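Local coordinates for protein beta-lactamase (Klebsiella pneumoniae, PDB 6KBY) that probably hydrolyses the beta-lactam ring of antibiotics to a substituted beta-amino acid as a class C enzyme, and can also bind adenosine monophosphate, at residues K338-V343 with K361-L366; V286-L291 with R355-Y360. All coordinates share one frame; numbering follows the deposited sequence.

Contact 1. Residues K338-V343 with K361-L366; sequences KKMGIV and KILSSL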
ATOM      1  N   LYS A 338     -11.416   0.181  16.362  1.00  7.35           N
ATOM      2  CA  LYS A 338     -10.673  -0.377  17.476  1.00  7.46           C
ATOM      3  C   LYS A 338      -9.328   0.305  17.676  1.00  7.98           C
ATOM      4  O   LYS A 338      -8.589  -0.075  18.589  1.00  8.26           O
ATOM      5  CB  LYS A 338     -10.488  -1.884  17.274  1.00  9.04           C
ATOM      6  CG  LYS A 338     -11.800  -2.654  17.133  1.00  9.37           C
ATOM      7  CD  LYS A 338     -12.752  -2.392  18.294  1.00  9.71           C
ATOM      8  CE  LYS A 338     -14.022  -3.211  18.147  1.00 11.12           C
ATOM      9  NZ  LYS A 338     -15.040  -2.845  19.174  1.00 12.04           N
ATOM     10  N   LYS A 339      -9.011   1.311  16.866  1.00  8.13           N
ATOM     11  CA  LYS A 339      -7.715   1.985  16.889  1.00  8.22           C
ATOM     12  C   LYS A 339      -6.579   0.974  16.978  1.00  7.90           C
ATOM     13  O   LYS A 339      -5.628   1.107  17.755  1.00 10.09           O
ATOM     14  CB  LYS A 339      -7.632   3.051  17.980  1.00 11.14           C
ATOM     15  CG  LYS A 339      -8.747   4.087  17.933  1.00 10.79           C
ATOM     16  CD  LYS A 339      -8.679   5.021  16.730  1.00 10.54           C
ATOM     17  CE  LYS A 339      -9.827   6.021  16.800  1.00 13.47           C
ATOM     18  NZ  LYS A 339      -9.728   7.107  15.789  1.00 14.46           N
ATOM     19  N   MET A 340      -6.690  -0.071  16.176  1.00  7.30           N
ATOM     20  CA  MET A 340      -5.661  -1.087  16.166  1.00  8.25           C
ATOM     21  C   MET A 340      -5.162  -1.284  14.748  1.00  6.33           C
ATOM     22  O   MET A 340      -5.918  -1.158  13.778  1.00  7.50           O
ATOM     23  CB  MET A 340      -6.122  -2.389  16.783  1.00 13.76           C
ATOM     24  CG  MET A 340      -7.181  -3.088  16.027  1.00 11.86           C
ATOM     25  SD  MET A 340      -7.653  -4.595  16.884  1.00 17.27           S
ATOM     26  CE  MET A 340      -7.834  -4.072  18.574  1.00 27.00           C
ATOM     27  N   GLY A 341      -3.876  -1.555  14.631  1.00  6.93           N
ATOM     28  CA  GLY A 341      -3.278  -1.704  13.322  1.00  6.88           C
ATOM     29  C   GLY A 341      -2.001  -2.498  13.417  1.00  6.11           C
ATOM     30  O   GLY A 341      -1.389  -2.620  14.488  1.00  6.59           O
ATOM     31  N   ILE A 342      -1.603  -3.044  12.273  1.00  6.41           N
ATOM     32  CA  ILE A 342      -0.402  -3.855  12.192  1.00  6.67           C
ATOM     33  C   ILE A 342       0.303  -3.595  10.869  1.00  5.90           C
ATOM     34  O   ILE A 342      -0.336  -3.419   9.822  1.00  6.86           O
ATOM     35  CB  ILE A 342      -0.706  -5.353  12.394  1.00  7.87           C
ATOM     36  CG1 ILE A 342       0.584  -6.173  12.430  1.00  7.24           C
ATOM     37  CG2 ILE A 342      -1.663  -5.879  11.334  1.00  9.09           C
ATOM     38  CD1 ILE A 342       0.361  -7.605  12.855  1.00  9.11           C
ATOM     39  N   VAL A 343       1.633  -3.566  10.937  1.00  6.19           N
ATOM     40  CA  VAL A 343       2.520  -3.538   9.783  1.00  6.89           C
ATOM     41  C   VAL A 343       3.420  -4.763   9.895  1.00  6.23           C
ATOM     42  O   VAL A 343       4.050  -4.972  10.937  1.00  6.87           O
ATOM     43  CB  VAL A 343       3.387  -2.265   9.797  1.00  7.25           C
ATOM     44  CG1 VAL A 343       4.299  -2.222   8.582  1.00  8.65           C
ATOM     45  CG2 VAL A 343       2.528  -1.015   9.895  1.00  8.12           C
ATOM     46  N   LYS A 361      -4.731 -13.219  13.243  1.00  7.49           N
ATOM     47  CA  LYS A 361      -4.543 -13.797  14.568  1.00  8.46           C
ATOM     48  C   LYS A 361      -4.028 -12.760  15.554  1.00  7.95           C
ATOM     49  O   LYS A 361      -4.469 -12.719  16.709  1.00  8.81           O
ATOM     50  CB  LYS A 361      -3.596 -14.987  14.484  1.00  8.74           C
ATOM     51  CG  LYS A 361      -4.196 -16.190  13.782  1.00  9.82           C
ATOM     52  CD  LYS A 361      -3.134 -17.255  13.593  1.00 11.28           C
ATOM     53  CE  LYS A 361      -3.687 -18.520  12.972  1.00 14.12           C
ATOM     54  NZ  LYS A 361      -2.592 -19.478  12.648  1.00 17.55           N
ATOM     55  N   ILE A 362      -3.086 -11.921  15.132  1.00  8.11           N
ATOM     56  CA  ILE A 362      -2.543 -10.914  16.038  1.00  8.12           C
ATOM     57  C   ILE A 362      -3.615  -9.905  16.432  1.00  7.18           C
ATOM     58  O   ILE A 362      -3.840  -9.651  17.623  1.00  8.31           O
ATOM     59  CB  ILE A 362      -1.302 -10.239  15.433  1.00  8.21           C
ATOM     60  CG1 ILE A 362      -0.158 -11.244  15.336  1.00  8.25           C
ATOM     61  CG2 ILE A 362      -0.886  -9.044  16.287  1.00  8.80           C
ATOM     62  CD1 ILE A 362       1.021 -10.753  14.528  1.00  8.61           C
ATOM     63  N   LEU A 363      -4.293  -9.309  15.450  1.00  8.23           N
ATOM     64  CA  LEU A 363      -5.285  -8.301  15.810  1.00  8.39           C
ATOM     65  C   LEU A 363      -6.425  -8.905  16.626  1.00  9.14           C
ATOM     66  O   LEU A 363      -6.933  -8.273  17.559  1.00  9.97           O
ATOM     67  CB  LEU A 363      -5.793  -7.564  14.571  1.00  9.81           C
ATOM     68  CG  LEU A 363      -4.780  -6.670  13.835  1.00 10.71           C
ATOM     69  CD1 LEU A 363      -5.487  -5.790  12.816  1.00 11.99           C
ATOM     70  CD2 LEU A 363      -3.943  -5.822  14.785  1.00 11.36           C
ATOM     71  N   SER A 364      -6.821 -10.140  16.320  1.00  9.34           N
ATOM     72  CA  SER A 364      -7.901 -10.759  17.081  1.00 11.43           C
ATOM     73  C   SER A 364      -7.526 -10.982  18.542  1.00 10.48           C
ATOM     74  O   SER A 364      -8.419 -11.074  19.393  1.00 12.38           O
ATOM     75  CB  SER A 364      -8.334 -12.068  16.416  1.00 13.08           C
ATOM     76  OG  SER A 364      -8.840 -11.828  15.111  1.00 13.60           O
ATOM     77  N   SER A 365      -6.231 -11.056  18.860  1.00 10.07           N
ATOM     78  CA  SER A 365      -5.776 -11.274  20.228  1.00 10.46           C
ATOM     79  C   SER A 365      -5.826 -10.018  21.091  1.00 10.91           C
ATOM     80  O   SER A 365      -5.626 -10.124  22.309  1.00 12.27           O
ATOM     81  CB  SER A 365      -4.339 -11.808  20.216  1.00 10.56           C
ATOM     82  OG  SER A 365      -3.394 -10.763  20.013  1.00 10.37           O
ATOM     83  N   LEU A 366      -6.102  -8.848  20.515  1.00 10.91           N
ATOM     84  CA  LEU A 366      -5.834  -7.584  21.196  1.00 11.34           C
ATOM     85  C   LEU A 366      -6.944  -7.100  22.128  1.00 12.36           C
ATOM     86  O   LEU A 366      -6.739  -6.111  22.841  1.00 14.67           O
ATOM     87  CB  LEU A 366      -5.476  -6.495  20.189  1.00 11.59           C
ATOM     88  CG  LEU A 366      -4.208  -6.763  19.385  1.00 10.49           C
ATOM     89  CD1 LEU A 366      -3.930  -5.576  18.476  1.00 11.85           C
ATOM     90  CD2 LEU A 366      -3.024  -7.033  20.299  1.00 10.72           C
TER
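Leu363 packs against Met340, Gly341 and Ile342, placing the C-terminal part of helix 352-364 on strand 340-346. Leu363 CD2 comes down on the strand, 4.1 Å from Ile342 CB and the same distance from Gly341 C. Gly341 has no side chain, and the leucine methyl meets bare backbone there. Ile342 CG2 leans against CG and CD1 of Leu363. The other branch of Ile342 goes a different way. CG1 is anti to the backbone N (chi1 -175°), which carries CD1 out to Ile362. The two isoleucines cross at about a right angle and meet tip to tip, with Ile342 CD1 3.6 Å from Ile362 CD1. Met340 serves the other end. Its CG sits between the backbone N and the carbonyl carbon (chi1 67°), and the chain bends at chi3 (46°). The bend lays Met340 CE 3.7 Å from Leu366 CB, where the two side chains slide past each other in opposite directions. SD lies beside Leu363 CB. Ser365 OG gives a 2.7 Å hydrogen bond to a lone pair of Ile362 O, which also accepts from Ser365 N. Val37 and Val41 of strand 34-41 and Leu22 of helix 11-30 extend the same apolar layer. The contact is therefore held by shape and apolar burial, joining the C-terminal helix to the antiparallel sheet of the beta-lactamase fold.

Contact 2. Residues V286-L291 with R355-Y360; sequences VSLPNL and RVTVAY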
ATOM      1  N   VAL A 286     -14.628  -9.240  10.581  1.00 12.46           N
ATOM      2  CA  VAL A 286     -14.449  -9.888   9.290  1.00 12.86           C
ATOM      3  C   VAL A 286     -14.042 -11.331   9.534  1.00 10.83           C
ATOM      4  O   VAL A 286     -13.342 -11.630  10.507  1.00 12.01           O
ATOM      5  CB  VAL A 286     -13.439  -9.134   8.398  1.00 13.73           C
ATOM      6  CG1 VAL A 286     -12.096  -9.039   9.092  1.00 14.59           C
ATOM      7  CG2 VAL A 286     -13.315  -9.793   7.021  1.00 14.90           C
ATOM      8  N   SER A 287     -14.522 -12.229   8.682  1.00 12.10           N
ATOM      9  CA  SER A 287     -14.112 -13.618   8.803  1.00 14.81           C
ATOM     10  C   SER A 287     -12.796 -13.821   8.070  1.00 11.60           C
ATOM     11  O   SER A 287     -12.524 -13.177   7.049  1.00 13.92           O
ATOM     12  CB  SER A 287     -15.163 -14.560   8.218  1.00 16.05           C
ATOM     13  OG  SER A 287     -15.078 -14.627   6.800  1.00 14.06           O
ATOM     14  N   LEU A 288     -11.972 -14.709   8.606  1.00 13.87           N
ATOM     15  CA  LEU A 288     -10.746 -15.058   7.899  1.00 12.20           C
ATOM     16  C   LEU A 288     -11.002 -15.558   6.481  1.00 11.26           C
ATOM     17  O   LEU A 288     -10.292 -15.107   5.563  1.00 10.09           O
ATOM     18  CB  LEU A 288      -9.898 -16.021   8.737  1.00 15.30           C
ATOM     19  CG  LEU A 288      -8.548 -16.397   8.131  1.00 14.47           C
ATOM     20  CD1 LEU A 288      -7.715 -15.162   7.831  1.00 13.41           C
ATOM     21  CD2 LEU A 288      -7.798 -17.337   9.063  1.00 18.22           C
ATOM     22  N   PRO A 289     -11.976 -16.443   6.216  1.00 11.07           N
ATOM     23  CA  PRO A 289     -12.185 -16.870   4.819  1.00 11.25           C
ATOM     24  C   PRO A 289     -12.440 -15.722   3.859  1.00 11.32           C
ATOM     25  O   PRO A 289     -11.895 -15.717   2.750  1.00 10.13           O
ATOM     26  CB  PRO A 289     -13.379 -17.828   4.922  1.00 13.37           C
ATOM     27  CG  PRO A 289     -13.277 -18.381   6.303  1.00 14.63           C
ATOM     28  CD  PRO A 289     -12.804 -17.230   7.152  1.00 14.32           C
ATOM     29  N   ASN A 290     -13.254 -14.742   4.255  1.00 11.52           N
ATOM     30  CA  ASN A 290     -13.535 -13.627   3.355  1.00 11.75           C
ATOM     31  C   ASN A 290     -12.318 -12.730   3.179  1.00 11.21           C
ATOM     32  O   ASN A 290     -12.086 -12.196   2.091  1.00 10.79           O
ATOM     33  CB  ASN A 290     -14.734 -12.829   3.858  1.00 13.41           C
ATOM     34  CG  ASN A 290     -16.041 -13.572   3.676  1.00 15.22           C
ATOM     35  OD1 ASN A 290     -16.131 -14.508   2.880  1.00 16.19           O
ATOM     36  ND2 ASN A 290     -17.067 -13.150   4.402  1.00 17.92           N
ATOM     37  N   LEU A 291     -11.534 -12.553   4.237  1.00 10.64           N
ATOM     38  CA  LEU A 291     -10.322 -11.754   4.125  1.00 10.73           C
ATOM     39  C   LEU A 291      -9.316 -12.419   3.194  1.00  9.80           C
ATOM     40  O   LEU A 291      -8.645 -11.743   2.405  1.00  9.95           O
ATOM     41  CB  LEU A 291      -9.729 -11.550   5.517  1.00 14.07           C
ATOM     42  CG  LEU A 291      -8.619 -10.510   5.631  1.00 14.27           C
ATOM     43  CD1 LEU A 291      -9.084  -9.160   5.117  1.00 13.85           C
ATOM     44  CD2 LEU A 291      -8.150 -10.413   7.075  1.00 13.61           C
ATOM     45  N   ARG A 355       0.542 -13.906   5.313  1.00  7.48           N
ATOM     46  CA  ARG A 355       0.566 -12.555   5.872  1.00  7.73           C
ATOM     47  C   ARG A 355      -0.772 -12.223   6.510  1.00  7.58           C
ATOM     48  O   ARG A 355      -0.842 -11.735   7.646  1.00  7.46           O
ATOM     49  CB  ARG A 355       0.845 -11.529   4.769  1.00  7.64           C
ATOM     50  CG  ARG A 355       2.075 -11.811   3.945  1.00  7.86           C
ATOM     51  CD  ARG A 355       2.313 -10.743   2.893  1.00  7.58           C
ATOM     52  NE  ARG A 355       3.144 -11.272   1.820  1.00  8.26           N
ATOM     53  CZ  ARG A 355       3.445 -10.606   0.707  1.00  8.07           C
ATOM     54  NH1 ARG A 355       3.002  -9.365   0.525  1.00  8.95           N
ATOM     55  NH2 ARG A 355       4.191 -11.190  -0.226  1.00  9.76           N
ATOM     56  N   VAL A 356      -1.850 -12.476   5.771  1.00  7.44           N
ATOM     57  CA  VAL A 356      -3.187 -12.119   6.223  1.00  8.27           C
ATOM     58  C   VAL A 356      -3.582 -12.934   7.447  1.00  7.55           C
ATOM     59  O   VAL A 356      -4.165 -12.407   8.402  1.00  8.15           O
ATOM     60  CB  VAL A 356      -4.163 -12.336   5.054  1.00  9.62           C
ATOM     61  CG1 VAL A 356      -5.592 -12.259   5.542  1.00 11.56           C
ATOM     62  CG2 VAL A 356      -3.878 -11.341   3.929  1.00  9.34           C
ATOM     63  N   THR A 357      -3.272 -14.230   7.435  1.00  7.98           N
ATOM     64  CA  THR A 357      -3.642 -15.093   8.552  1.00  8.11           C
ATOM     65  C   THR A 357      -2.930 -14.671   9.835  1.00  7.66           C
ATOM     66  O   THR A 357      -3.542 -14.584  10.909  1.00  8.20           O
ATOM     67  CB  THR A 357      -3.336 -16.552   8.196  1.00  8.89           C
ATOM     68  OG1 THR A 357      -4.134 -16.950   7.074  1.00 10.15           O
ATOM     69  CG2 THR A 357      -3.632 -17.466   9.382  1.00 12.06           C
ATOM     70  N   VAL A 358      -1.625 -14.412   9.745  1.00  7.72           N
ATOM     71  CA  VAL A 358      -0.876 -13.970  10.918  1.00  8.06           C
ATOM     72  C   VAL A 358      -1.426 -12.649  11.444  1.00  7.54           C
ATOM     73  O   VAL A 358      -1.644 -12.484  12.650  1.00  7.55           O
ATOM     74  CB  VAL A 358       0.626 -13.898  10.594  1.00  8.43           C
ATOM     75  CG1 VAL A 358       1.375 -13.165  11.688  1.00  9.51           C
ATOM     76  CG2 VAL A 358       1.193 -15.301  10.412  1.00  9.30           C
ATOM     77  N   ALA A 359      -1.682 -11.696  10.542  1.00  7.60           N
ATOM     78  CA  ALA A 359      -2.226 -10.411  10.968  1.00  7.49           C
ATOM     79  C   ALA A 359      -3.586 -10.580  11.640  1.00  7.69           C
ATOM     80  O   ALA A 359      -3.878  -9.928  12.650  1.00  7.71           O
ATOM     81  CB  ALA A 359      -2.342  -9.475   9.768  1.00  8.76           C
ATOM     82  N   TYR A 360      -4.442 -11.428  11.070  1.00  7.99           N
ATOM     83  CA  TYR A 360      -5.754 -11.673  11.653  1.00  8.06           C
ATOM     84  C   TYR A 360      -5.627 -12.246  13.060  1.00  7.84           C
ATOM     85  O   TYR A 360      -6.324 -11.810  13.985  1.00  8.02           O
ATOM     86  CB  TYR A 360      -6.534 -12.618  10.735  1.00  8.46           C
ATOM     87  CG  TYR A 360      -7.886 -13.012  11.275  1.00  9.87           C
ATOM     88  CD1 TYR A 360      -8.995 -12.197  11.101  1.00 14.05           C
ATOM     89  CD2 TYR A 360      -8.055 -14.202  11.961  1.00 11.96           C
ATOM     90  CE1 TYR A 360     -10.242 -12.566  11.604  1.00 16.53           C
ATOM     91  CE2 TYR A 360      -9.284 -14.575  12.464  1.00 18.47           C
ATOM     92  CZ  TYR A 360     -10.370 -13.757  12.284  1.00 19.08           C
ATOM     93  OH  TYR A 360     -11.592 -14.142  12.792  1.00 24.19           O
TER
HETATM   94  O   HOH W   1     -13.485 -12.091  13.301  1.00 21.68           O
HETATM   95  O   HOH W   2     -12.824 -16.364  10.876  1.00 19.65           O
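Leu291 and Val356 form the tight end of this contact between helices 288-294 and 352-364. Val356 CG1 is anti to the backbone N (chi1 168°) and presses on the branch point of the leucine. Val356 CG1 and Leu291 CG are 3.5 Å apart, closer than usual for two carbons. Leu291 CD2 touches the same methyl. Trp318 and Asn320 of strand 317-325 pack on Leu291 from the sheet, and Tyr331 of strand 328-335 packs on Val356.

Leu288 lies across Tyr360. Leu288 CB sits over the middle of one face of the Tyr360 ring, 4.1 Å from the centroid and 12° off the ring normal, a CH-pi contact. Leu288 CD1 reaches back to Tyr360 CB at 4.0 Å. Both leucine methyls also graze Thr357, whose OG1 is hydrogen-bonded to Asp353 O.

The looser side lies round the phenol end of Tyr360. Val286 O approaches the ring edge near its plane, 3.4 Å from Tyr360 CE1. The hydroxyl reaches the other segment through water. One water donates to Val286 O (2.8 Å) and also bonds Tyr360 OH. A second accepts from Leu288 N and bonds Tyr360 OH at a longer 3.2 Å. Ser287 is the N-cap of helix 288-294, with its OG taking the N-H of Asn290. The contact thus changes from close apolar packing to a hydrated side, where water links Tyr360 OH to the carbonyl of Val286 and the N-H of Leu288, leading into the helix.

How the contacts relate
Both contacts use helix 352-364. In contact 1 its C-terminal end rests on strand 340-346; in contact 2 an earlier part of it meets the short helix 288-294. The two touch where Ile342 CG2 packs on Ala359 CB, 4.0 Å apart, and their centres are 11 Å apart. Contact 1 is mostly core: five of its six touching residues are buried, and its side-chain chemistry is aliphatic carbon and one thioether. Contact 2 is only partly buried and adds an aromatic ring and bridging waters. Contact 1 lies away from the AMP site. Contact 2 is nearer: the Val356 side chain is about 10 Å from that of Ser324, which binds AMP, and Arg355 of the same helix hydrogen-bonds Ser324.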